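Local coordinates for protein lipid A deacylase PagL (Pseudomonas aeruginosa, PDB 2ERV) that hydrolyses the ester bond at the 3 position of lipid A in the bacterial outer membrane, releasing the primary fatty acyl chain of lipopolysaccharide, at residues G94-G99 with D137-Y142; F104-G109 with A124-N129. All blocks are in the same frame, centred on the assembly; numbering follows the deposited sequence.

Overall arrangement
The two contacts meet at the catalytic site, their centres about 11 Å apart. Contact 2 pairs antiparallel strands and carries His126 and Ser128 of the charge relay, together with Asn129, which is critical for activity; contact 1 carries the third relay member, Glu140. The link between them is direct: Glu140 OE2 lies 2.7 Å from His126 ND1, probably as a hydrogen bond. Next to it, Ile139 O is 2.8 Å from Tyr127 N, where strands 119-128 and 139-149 run as neighbours in the same sheet. Along the chain, 104-109 and 124-129 fall inside the loop that 94-99 and 137-142 close. Both contacts also touch a bound detergent molecule.

Contact 1 of 2, residues G94-G99 with D137-Y142; sequences GDQNLG and DGIESY. With CXE (pentaethylene glycol monodecyl ether), chain E.
Leu98 and Asp137 have their CA atoms 5.0 Å apart, and the backbones join there through Asp137 N, which donates to Asn97 O at 2.9 Å. The carboxylate of Asp137 returns a bond to the same residue: Asp137 OD2 accepts from Asn97 N at 2.8 Å, a nearly straight bond (164°) whose donor stands above the carboxylate plane. Asn97 is thus gripped through both its N-H and its carbonyl, while its own side chain makes an Asx turn, OD1 accepting from Gly99 N two residues on.

Gln96 works on the next residue. Its CG stands anti to the carbonyl carbon (chi1 -53°), a first torsion that lays Gln96 CG 3.8 Å from Ile139 CG1. The chain then bends at chi2, and Gln96 NE2 donates to Gly138 O at 3.1 Å, with the acceptor close to the amide plane. On Leu98 the CD2 branch does the touching, 3.6 Å from Gly138 C and 4.1 Å from Ile139 CG2. One water bridges Leu98 O and Gly138 N.

The contact therefore ties the loop around strand 96-97 to the start of strand 139-149, which leads directly into Glu140 of the charge relay, hydrogen-bonded to His126. Ile139 and Leu98 both touch Val93 of strand 92-93, and Ile139 also packs on Trp48 of strand 35-48 and on Tyr127 of strand 119-128.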
ATOM      1  N   GLY A  94      14.141  -9.646   0.502  1.00 25.63           N
ATOM      2  CA  GLY A  94      13.573 -10.970   0.511  1.00 26.79           C
ATOM      3  C   GLY A  94      14.394 -11.854  -0.404  1.00 27.15           C
ATOM      4  O   GLY A  94      15.623 -11.858  -0.310  1.00 26.54           O
ATOM      5  N   ASP A  95      13.725 -12.554  -1.315  1.00 26.84           N
ATOM      6  CA  ASP A  95      14.403 -13.385  -2.306  1.00 27.74           C
ATOM      7  C   ASP A  95      14.697 -12.606  -3.591  1.00 27.78           C
ATOM      8  O   ASP A  95      15.042 -13.212  -4.587  1.00 26.12           O
ATOM      9  CB  ASP A  95      13.522 -14.584  -2.696  1.00 28.56           C
ATOM     10  CG  ASP A  95      13.396 -15.634  -1.614  1.00 30.19           C
ATOM     11  OD1 ASP A  95      14.102 -15.605  -0.565  1.00 28.74           O
ATOM     12  OD2 ASP A  95      12.562 -16.549  -1.746  1.00 33.22           O
ATOM     13  N   GLN A  96      14.548 -11.273  -3.595  1.00 27.41           N
ATOM     14  CA  GLN A  96      14.486 -10.504  -4.856  1.00 26.39           C
ATOM     15  C   GLN A  96      15.661  -9.544  -5.038  1.00 26.77           C
ATOM     16  O   GLN A  96      16.057  -8.883  -4.109  1.00 26.38           O
ATOM     17  CB  GLN A  96      13.194  -9.668  -4.937  1.00 26.24           C
ATOM     18  CG  GLN A  96      11.850 -10.439  -4.723  1.00 26.37           C
ATOM     19  CD  GLN A  96      11.680 -11.631  -5.666  1.00 29.57           C
ATOM     20  OE1 GLN A  96      11.850 -12.769  -5.235  1.00 32.05           O
ATOM     21  NE2 GLN A  96      11.315 -11.373  -6.922  1.00 26.57           N
ATOM     22  N   ASN A  97      16.207  -9.473  -6.252  1.00 27.06           N
ATOM     23  CA  ASN A  97      17.185  -8.433  -6.574  1.00 28.33           C
ATOM     24  C   ASN A  97      16.461  -7.373  -7.351  1.00 28.05           C
ATOM     25  O   ASN A  97      16.120  -7.572  -8.526  1.00 28.23           O
ATOM     26  CB  ASN A  97      18.349  -9.015  -7.357  1.00 27.48           C
ATOM     27  CG  ASN A  97      19.452  -7.988  -7.650  1.00 30.28           C
ATOM     28  OD1 ASN A  97      19.298  -6.797  -7.445  1.00 34.49           O
ATOM     29  ND2 ASN A  97      20.542  -8.468  -8.195  1.00 31.13           N
ATOM     30  N   LEU A  98      16.145  -6.276  -6.674  1.00 28.17           N
ATOM     31  CA  LEU A  98      15.396  -5.179  -7.284  1.00 29.25           C
ATOM     32  C   LEU A  98      16.198  -4.340  -8.284  1.00 31.57           C
ATOM     33  O   LEU A  98      15.615  -3.588  -9.081  1.00 32.43           O
ATOM     34  CB  LEU A  98      14.866  -4.261  -6.201  1.00 29.64           C
ATOM     35  CG  LEU A  98      13.977  -4.898  -5.127  1.00 28.41           C
ATOM     36  CD1 LEU A  98      13.580  -3.818  -4.173  1.00 28.84           C
ATOM     37  CD2 LEU A  98      12.770  -5.474  -5.852  1.00 28.20           C
ATOM     38  N   GLY A  99      17.527  -4.410  -8.197  1.00 32.39           N
ATOM     39  CA  GLY A  99      18.390  -3.618  -9.086  1.00 34.39           C
ATOM     40  C   GLY A  99      18.653  -2.225  -8.558  1.00 34.35           C
ATOM     41  O   GLY A  99      19.806  -1.781  -8.478  1.00 34.30           O
ATOM     42  N   ASP A 137      13.819  -7.430 -10.300  1.00 29.75           N
ATOM     43  CA  ASP A 137      13.035  -8.629 -10.014  1.00 29.44           C
ATOM     44  C   ASP A 137      11.594  -8.265  -9.588  1.00 28.57           C
ATOM     45  O   ASP A 137      10.687  -9.095  -9.663  1.00 27.96           O
ATOM     46  CB  ASP A 137      13.651  -9.467  -8.908  1.00 30.39           C
ATOM     47  CG  ASP A 137      14.884 -10.241  -9.338  1.00 33.79           C
ATOM     48  OD1 ASP A 137      15.254 -10.242 -10.538  1.00 35.06           O
ATOM     49  OD2 ASP A 137      15.517 -10.935  -8.508  1.00 36.05           O
ATOM     50  N   GLY A 138      11.418  -7.041  -9.119  1.00 28.49           N
ATOM     51  CA  GLY A 138      10.173  -6.585  -8.467  1.00 26.88           C
ATOM     52  C   GLY A 138       9.938  -7.341  -7.156  1.00 26.12           C
ATOM     53  O   GLY A 138      10.517  -8.400  -6.931  1.00 27.01           O
ATOM     54  N   ILE A 139       9.051  -6.829  -6.306  1.00 23.58           N
ATOM     55  CA  ILE A 139       8.598  -7.589  -5.144  1.00 21.88           C
ATOM     56  C   ILE A 139       7.170  -7.095  -4.809  1.00 22.40           C
ATOM     57  O   ILE A 139       6.766  -5.973  -5.182  1.00 22.37           O
ATOM     58  CB  ILE A 139       9.542  -7.350  -3.939  1.00 21.76           C
ATOM     59  CG1 ILE A 139       9.306  -8.381  -2.779  1.00 21.48           C
ATOM     60  CG2 ILE A 139       9.432  -5.922  -3.477  1.00 21.01           C
ATOM     61  CD1 ILE A 139      10.389  -8.365  -1.685  1.00 21.26           C
ATOM     62  N   GLU A 140       6.425  -7.924  -4.090  1.00 21.91           N
ATOM     63  CA  GLU A 140       5.016  -7.639  -3.847  1.00 21.90           C
ATOM     64  C   GLU A 140       4.737  -7.858  -2.383  1.00 22.52           C
ATOM     65  O   GLU A 140       5.465  -8.634  -1.736  1.00 22.08           O
ATOM     66  CB  GLU A 140       4.123  -8.596  -4.653  1.00 21.00           C
ATOM     67  CG  GLU A 140       4.161  -8.420  -6.190  1.00 23.19           C
ATOM     68  CD  GLU A 140       5.386  -9.059  -6.859  1.00 27.45           C
ATOM     69  OE1 GLU A 140       5.669 -10.248  -6.574  1.00 27.25           O
ATOM     70  OE2 GLU A 140       6.066  -8.365  -7.691  1.00 26.61           O
ATOM     71  N   SER A 141       3.679  -7.218  -1.894  1.00 22.24           N
ATOM     72  CA  SER A 141       3.191  -7.410  -0.527  1.00 23.40           C
ATOM     73  C   SER A 141       1.649  -7.550  -0.621  1.00 23.12           C
ATOM     74  O   SER A 141       0.956  -6.703  -1.201  1.00 22.55           O
ATOM     75  CB  SER A 141       3.589  -6.215   0.366  1.00 24.03           C
ATOM     76  OG  SER A 141       3.030  -6.337   1.692  1.00 27.07           O
ATOM     77  N   TYR A 142       1.133  -8.658  -0.112  1.00 23.02           N
ATOM     78  CA  TYR A 142      -0.323  -8.912  -0.053  1.00 23.00           C
ATOM     79  C   TYR A 142      -0.742  -8.888   1.411  1.00 23.31           C
ATOM     80  O   TYR A 142      -0.324  -9.759   2.185  1.00 21.07           O
ATOM     81  CB  TYR A 142      -0.638 -10.298  -0.658  1.00 23.32           C
ATOM     82  CG  TYR A 142      -0.101 -10.465  -2.080  1.00 25.48           C
ATOM     83  CD1 TYR A 142      -0.853 -10.036  -3.173  1.00 26.37           C
ATOM     84  CD2 TYR A 142       1.133 -11.067  -2.323  1.00 21.86           C
ATOM     85  CE1 TYR A 142      -0.377 -10.156  -4.491  1.00 25.62           C
ATOM     86  CE2 TYR A 142       1.607 -11.221  -3.636  1.00 24.82           C
ATOM     87  CZ  TYR A 142       0.832 -10.758  -4.708  1.00 25.21           C
ATOM     88  OH  TYR A 142       1.267 -10.856  -6.020  1.00 25.96           O
TER
HETATM   89  C10 CXE E 600       0.637 -14.855   6.973  1.00 62.60           C
HETATM   90  O11 CXE E 600       0.531 -13.483   6.586  1.00 61.99           O
HETATM   91  C12 CXE E 600      -0.351 -13.342   5.477  1.00 60.35           C
HETATM   92  C13 CXE E 600      -1.536 -12.461   5.861  1.00 59.98           C
HETATM   93  O14 CXE E 600      -1.872 -11.685   4.714  1.00 57.22           O
HETATM   94  C15 CXE E 600      -3.233 -11.787   4.323  1.00 56.26           C
HETATM   95  C16 CXE E 600      -3.303 -11.725   2.812  1.00 53.55           C
HETATM   96  O17 CXE E 600      -4.371 -10.867   2.468  1.00 53.93           O
HETATM   97  C18 CXE E 600      -4.937 -11.184   1.200  1.00 54.67           C
HETATM   98  C19 CXE E 600      -4.825  -9.997   0.255  1.00 54.82           C
HETATM   99  O20 CXE E 600      -4.440 -10.491  -1.028  1.00 57.87           O
HETATM  100  C21 CXE E 600      -5.379 -10.223  -2.078  1.00 57.00           C
HETATM  101  C22 CXE E 600      -5.564  -8.720  -2.187  1.00 54.47           C
HETATM  102  O23 CXE E 600      -6.266  -8.382  -3.380  1.00 55.68           O
HETATM  103  C24 CXE E 600      -6.658  -7.014  -3.347  1.00 51.37           C
HETATM  104  C25 CXE E 600      -8.109  -6.996  -3.767  1.00 53.11           C
HETATM  105  O26 CXE E 600      -8.362  -5.771  -4.421  1.00 55.90           O
HETATM  106  O   HOH W   1      12.702  -4.405  -9.134  1.00 29.37           O

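Contact 2 of 2, residues F104-G109 with A124-N129. With CA (calcium ion), chain C; CXE (pentaethylene glycol monodecyl ether), chain E.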
ATOM      1  N   PHE A 104       8.957   2.223  -8.205  1.00 29.29           N
ATOM      2  CA  PHE A 104       7.572   2.682  -8.212  1.00 28.77           C
ATOM      3  C   PHE A 104       6.801   1.767  -7.261  1.00 28.32           C
ATOM      4  O   PHE A 104       7.246   0.671  -6.960  1.00 27.20           O
ATOM      5  CB  PHE A 104       6.964   2.578  -9.612  1.00 28.47           C
ATOM      6  CG  PHE A 104       7.680   3.412 -10.670  1.00 29.08           C
ATOM      7  CD1 PHE A 104       7.296   4.728 -10.903  1.00 27.93           C
ATOM      8  CD2 PHE A 104       8.695   2.861 -11.443  1.00 25.75           C
ATOM      9  CE1 PHE A 104       7.952   5.505 -11.875  1.00 30.46           C
ATOM     10  CE2 PHE A 104       9.350   3.635 -12.440  1.00 31.51           C
ATOM     11  CZ  PHE A 104       8.966   4.969 -12.635  1.00 26.93           C
ATOM     12  N   GLU A 105       5.665   2.243  -6.784  1.00 28.11           N
ATOM     13  CA  GLU A 105       4.753   1.467  -5.955  1.00 28.82           C
ATOM     14  C   GLU A 105       3.432   1.463  -6.688  1.00 28.37           C
ATOM     15  O   GLU A 105       2.892   2.534  -6.877  1.00 29.01           O
ATOM     16  CB  GLU A 105       4.503   2.191  -4.628  1.00 29.00           C
ATOM     17  CG  GLU A 105       3.562   1.452  -3.666  1.00 28.20           C
ATOM     18  CD  GLU A 105       3.359   2.203  -2.352  1.00 33.32           C
ATOM     19  OE1 GLU A 105       2.949   3.391  -2.420  1.00 34.70           O
ATOM     20  OE2 GLU A 105       3.639   1.616  -1.241  1.00 34.85           O
ATOM     21  N   ASP A 106       2.936   0.299  -7.126  1.00 27.58           N
ATOM     22  CA  ASP A 106       1.590   0.168  -7.729  1.00 26.81           C
ATOM     23  C   ASP A 106       0.723  -0.632  -6.789  1.00 26.43           C
ATOM     24  O   ASP A 106       1.145  -1.710  -6.344  1.00 24.82           O
ATOM     25  CB  ASP A 106       1.668  -0.621  -9.044  1.00 28.03           C
ATOM     26  CG  ASP A 106       2.440   0.109 -10.130  1.00 30.79           C
ATOM     27  OD1 ASP A 106       2.241   1.327 -10.346  1.00 33.96           O
ATOM     28  OD2 ASP A 106       3.349  -0.440 -10.773  1.00 34.15           O
ATOM     29  N   ARG A 107      -0.470  -0.126  -6.463  1.00 25.55           N
ATOM     30  CA  ARG A 107      -1.274  -0.795  -5.456  1.00 25.24           C
ATOM     31  C   ARG A 107      -2.750  -0.832  -5.825  1.00 24.44           C
ATOM     32  O   ARG A 107      -3.255   0.078  -6.510  1.00 23.65           O
ATOM     33  CB  ARG A 107      -1.129  -0.076  -4.105  1.00 26.52           C
ATOM     34  CG  ARG A 107      -1.180   1.436  -4.246  1.00 28.74           C
ATOM     35  CD  ARG A 107      -0.652   2.165  -3.039  1.00 31.41           C
ATOM     36  NE  ARG A 107      -1.554   1.981  -1.911  1.00 30.71           N
ATOM     37  CZ  ARG A 107      -1.328   2.502  -0.712  1.00 32.76           C
ATOM     38  NH1 ARG A 107      -0.221   3.178  -0.476  1.00 30.57           N
ATOM     39  NH2 ARG A 107      -2.204   2.335   0.235  1.00 34.73           N
ATOM     40  N   ILE A 108      -3.419  -1.887  -5.379  1.00 23.47           N
ATOM     41  CA  ILE A 108      -4.900  -1.957  -5.356  1.00 23.82           C
ATOM     42  C   ILE A 108      -5.346  -2.465  -4.008  1.00 23.90           C
ATOM     43  O   ILE A 108      -4.550  -3.020  -3.261  1.00 25.56           O
ATOM     44  CB  ILE A 108      -5.461  -2.883  -6.440  1.00 24.25           C
ATOM     45  CG1 ILE A 108      -4.824  -4.267  -6.346  1.00 26.96           C
ATOM     46  CG2 ILE A 108      -5.201  -2.309  -7.799  1.00 27.86           C
ATOM     47  CD1 ILE A 108      -5.645  -5.363  -7.001  1.00 28.95           C
ATOM     48  N   GLY A 109      -6.617  -2.298  -3.684  1.00 23.27           N
ATOM     49  CA  GLY A 109      -7.081  -2.631  -2.360  1.00 21.77           C
ATOM     50  C   GLY A 109      -8.611  -2.568  -2.346  1.00 21.77           C
ATOM     51  O   GLY A 109      -9.234  -1.976  -3.248  1.00 21.47           O
ATOM     52  N   ALA A 124      -2.992  -5.205  -2.247  1.00 22.55           N
ATOM     53  CA  ALA A 124      -1.903  -5.886  -2.966  1.00 22.91           C
ATOM     54  C   ALA A 124      -1.019  -4.761  -3.525  1.00 22.71           C
ATOM     55  O   ALA A 124      -1.553  -3.853  -4.167  1.00 22.08           O
ATOM     56  CB  ALA A 124      -2.495  -6.726  -4.092  1.00 23.81           C
ATOM     57  N   ILE A 125       0.286  -4.787  -3.236  1.00 21.16           N
ATOM     58  CA  ILE A 125       1.186  -3.728  -3.672  1.00 22.27           C
ATOM     59  C   ILE A 125       2.357  -4.363  -4.377  1.00 22.72           C
ATOM     60  O   ILE A 125       2.874  -5.382  -3.921  1.00 22.89           O
ATOM     61  CB  ILE A 125       1.707  -2.868  -2.486  1.00 22.02           C
ATOM     62  CG1 ILE A 125       0.522  -2.385  -1.624  1.00 22.75           C
ATOM     63  CG2 ILE A 125       2.527  -1.708  -3.034  1.00 21.53           C
ATOM     64  CD1 ILE A 125       0.934  -1.680  -0.337  1.00 23.55           C
ATOM     65  N   HIS A 126       2.739  -3.776  -5.507  1.00 21.19           N
ATOM     66  CA  HIS A 126       3.919  -4.235  -6.250  1.00 22.31           C
ATOM     67  C   HIS A 126       4.960  -3.139  -6.434  1.00 22.43           C
ATOM     68  O   HIS A 126       4.621  -1.978  -6.693  1.00 22.20           O
ATOM     69  CB  HIS A 126       3.459  -4.774  -7.622  1.00 22.77           C
ATOM     70  CG  HIS A 126       4.559  -4.878  -8.638  1.00 21.73           C
ATOM     71  ND1 HIS A 126       5.459  -5.927  -8.659  1.00 22.82           N
ATOM     72  CD2 HIS A 126       4.881  -4.082  -9.690  1.00 25.60           C
ATOM     73  CE1 HIS A 126       6.297  -5.762  -9.677  1.00 23.58           C
ATOM     74  NE2 HIS A 126       5.980  -4.640 -10.302  1.00 23.24           N
ATOM     75  N   TYR A 127       6.226  -3.506  -6.319  1.00 22.11           N
ATOM     76  CA  TYR A 127       7.286  -2.527  -6.433  1.00 23.84           C
ATOM     77  C   TYR A 127       8.253  -2.982  -7.520  1.00 23.59           C
ATOM     78  O   TYR A 127       8.707  -4.127  -7.494  1.00 24.29           O
ATOM     79  CB  TYR A 127       8.077  -2.449  -5.107  1.00 22.84           C
ATOM     80  CG  TYR A 127       7.269  -1.973  -3.918  1.00 23.57           C
ATOM     81  CD1 TYR A 127       7.243  -0.616  -3.574  1.00 22.53           C
ATOM     82  CD2 TYR A 127       6.546  -2.882  -3.136  1.00 24.49           C
ATOM     83  CE1 TYR A 127       6.500  -0.165  -2.462  1.00 21.78           C
ATOM     84  CE2 TYR A 127       5.819  -2.443  -2.006  1.00 22.46           C
ATOM     85  CZ  TYR A 127       5.801  -1.084  -1.693  1.00 21.58           C
ATOM     86  OH  TYR A 127       5.084  -0.625  -0.593  1.00 25.13           O
ATOM     87  N   SER A 128       8.557  -2.110  -8.481  1.00 24.40           N
ATOM     88  CA  SER A 128       9.593  -2.435  -9.499  1.00 24.21           C
ATOM     89  C   SER A 128      10.039  -1.140 -10.156  1.00 24.57           C
ATOM     90  O   SER A 128       9.508  -0.117  -9.828  1.00 24.45           O
ATOM     91  CB  SER A 128       9.127  -3.480 -10.519  1.00 24.98           C
ATOM     92  OG  SER A 128       7.938  -3.040 -11.173  1.00 26.35           O
ATOM     93  N   ASN A 129      10.992  -1.196 -11.089  1.00 25.42           N
ATOM     94  CA  ASN A 129      11.625   0.024 -11.592  1.00 27.71           C
ATOM     95  C   ASN A 129      11.388   0.265 -13.098  1.00 27.95           C
ATOM     96  O   ASN A 129      12.015   1.152 -13.714  1.00 28.66           O
ATOM     97  CB  ASN A 129      13.140   0.064 -11.192  1.00 27.52           C
ATOM     98  CG  ASN A 129      13.964  -1.067 -11.834  1.00 30.07           C
ATOM     99  OD1 ASN A 129      13.788  -1.407 -13.026  1.00 30.58           O
ATOM    100  ND2 ASN A 129      14.864  -1.645 -11.066  1.00 25.99           N
TER
HETATM  101 CA    CA C 195       2.994   0.401 -13.050  1.00 21.89          CA
HETATM  102  C10 CXE E 600       0.637 -14.855   6.973  1.00 62.60           C
HETATM  103  O11 CXE E 600       0.531 -13.483   6.586  1.00 61.99           O
HETATM  104  C12 CXE E 600      -0.351 -13.342   5.477  1.00 60.35           C
HETATM  105  C13 CXE E 600      -1.536 -12.461   5.861  1.00 59.98           C
HETATM  106  O14 CXE E 600      -1.872 -11.685   4.714  1.00 57.22           O
HETATM  107  C15 CXE E 600      -3.233 -11.787   4.323  1.00 56.26           C
HETATM  108  C16 CXE E 600      -3.303 -11.725   2.812  1.00 53.55           C
HETATM  109  O17 CXE E 600      -4.371 -10.867   2.468  1.00 53.93           O
HETATM  110  C18 CXE E 600      -4.937 -11.184   1.200  1.00 54.67           C
HETATM  111  C19 CXE E 600      -4.825  -9.997   0.255  1.00 54.82           C
HETATM  112  O20 CXE E 600      -4.440 -10.491  -1.028  1.00 57.87           O
HETATM  113  C21 CXE E 600      -5.379 -10.223  -2.078  1.00 57.00           C
HETATM  114  C22 CXE E 600      -5.564  -8.720  -2.187  1.00 54.47           C
HETATM  115  O23 CXE E 600      -6.266  -8.382  -3.380  1.00 55.68           O
HETATM  116  C24 CXE E 600      -6.658  -7.014  -3.347  1.00 51.37           C
HETATM  117  C25 CXE E 600      -8.109  -6.996  -3.767  1.00 53.11           C
HETATM  118  O26 CXE E 600      -8.362  -5.771  -4.421  1.00 55.90           O
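Asp106 sets its CG anti to the carbonyl carbon (chi1 -66°), whereas His126 sets its CG anti to the backbone N (chi1 162°); from their paired backbone positions the two side chains run side by side in the same direction. Carboxylate and imidazole are nearly coplanar, 16° apart, and Asp106 OD2 lies at the ring edge near CD2. Asp106 OD2 also binds the calcium ion, at 2.5 Å.

Beneath them the backbones pair tightly: Asp106 N donates to His126 O at 2.9 Å and His126 N to Asp106 O at 2.7 Å, both nearly straight. Ile108 and Ala124 form the next hydrogen-bonded pair. Toward the other end, Phe104 N donates to Ser128 O, but the return bond is weak, and the Phe104 ring turns its edge to Asn129.

Across the sheet, the extended Glu105 lies alongside Tyr127, with Glu105 OE2 2.7 Å from Tyr127 OH. Glu105 CG meets Ile125 CG2 at 3.4 Å. Glu105 OE2 also forms a salt bridge with Arg18, and Arg107 one with Asp42, so charged groups share this buried face.

On the Asp106 face, His126 NE2 and Ser128 OG share a hydrogen bond of 2.7 Å, while His126 ND1 is hydrogen-bonded to Glu140 OE2. His126 and Ser128 stand on strand 119-128 and Glu140 on the adjacent strand 139-149, a Ser-His-Glu catalytic triad on neighbouring strands of an outer-membrane beta barrel.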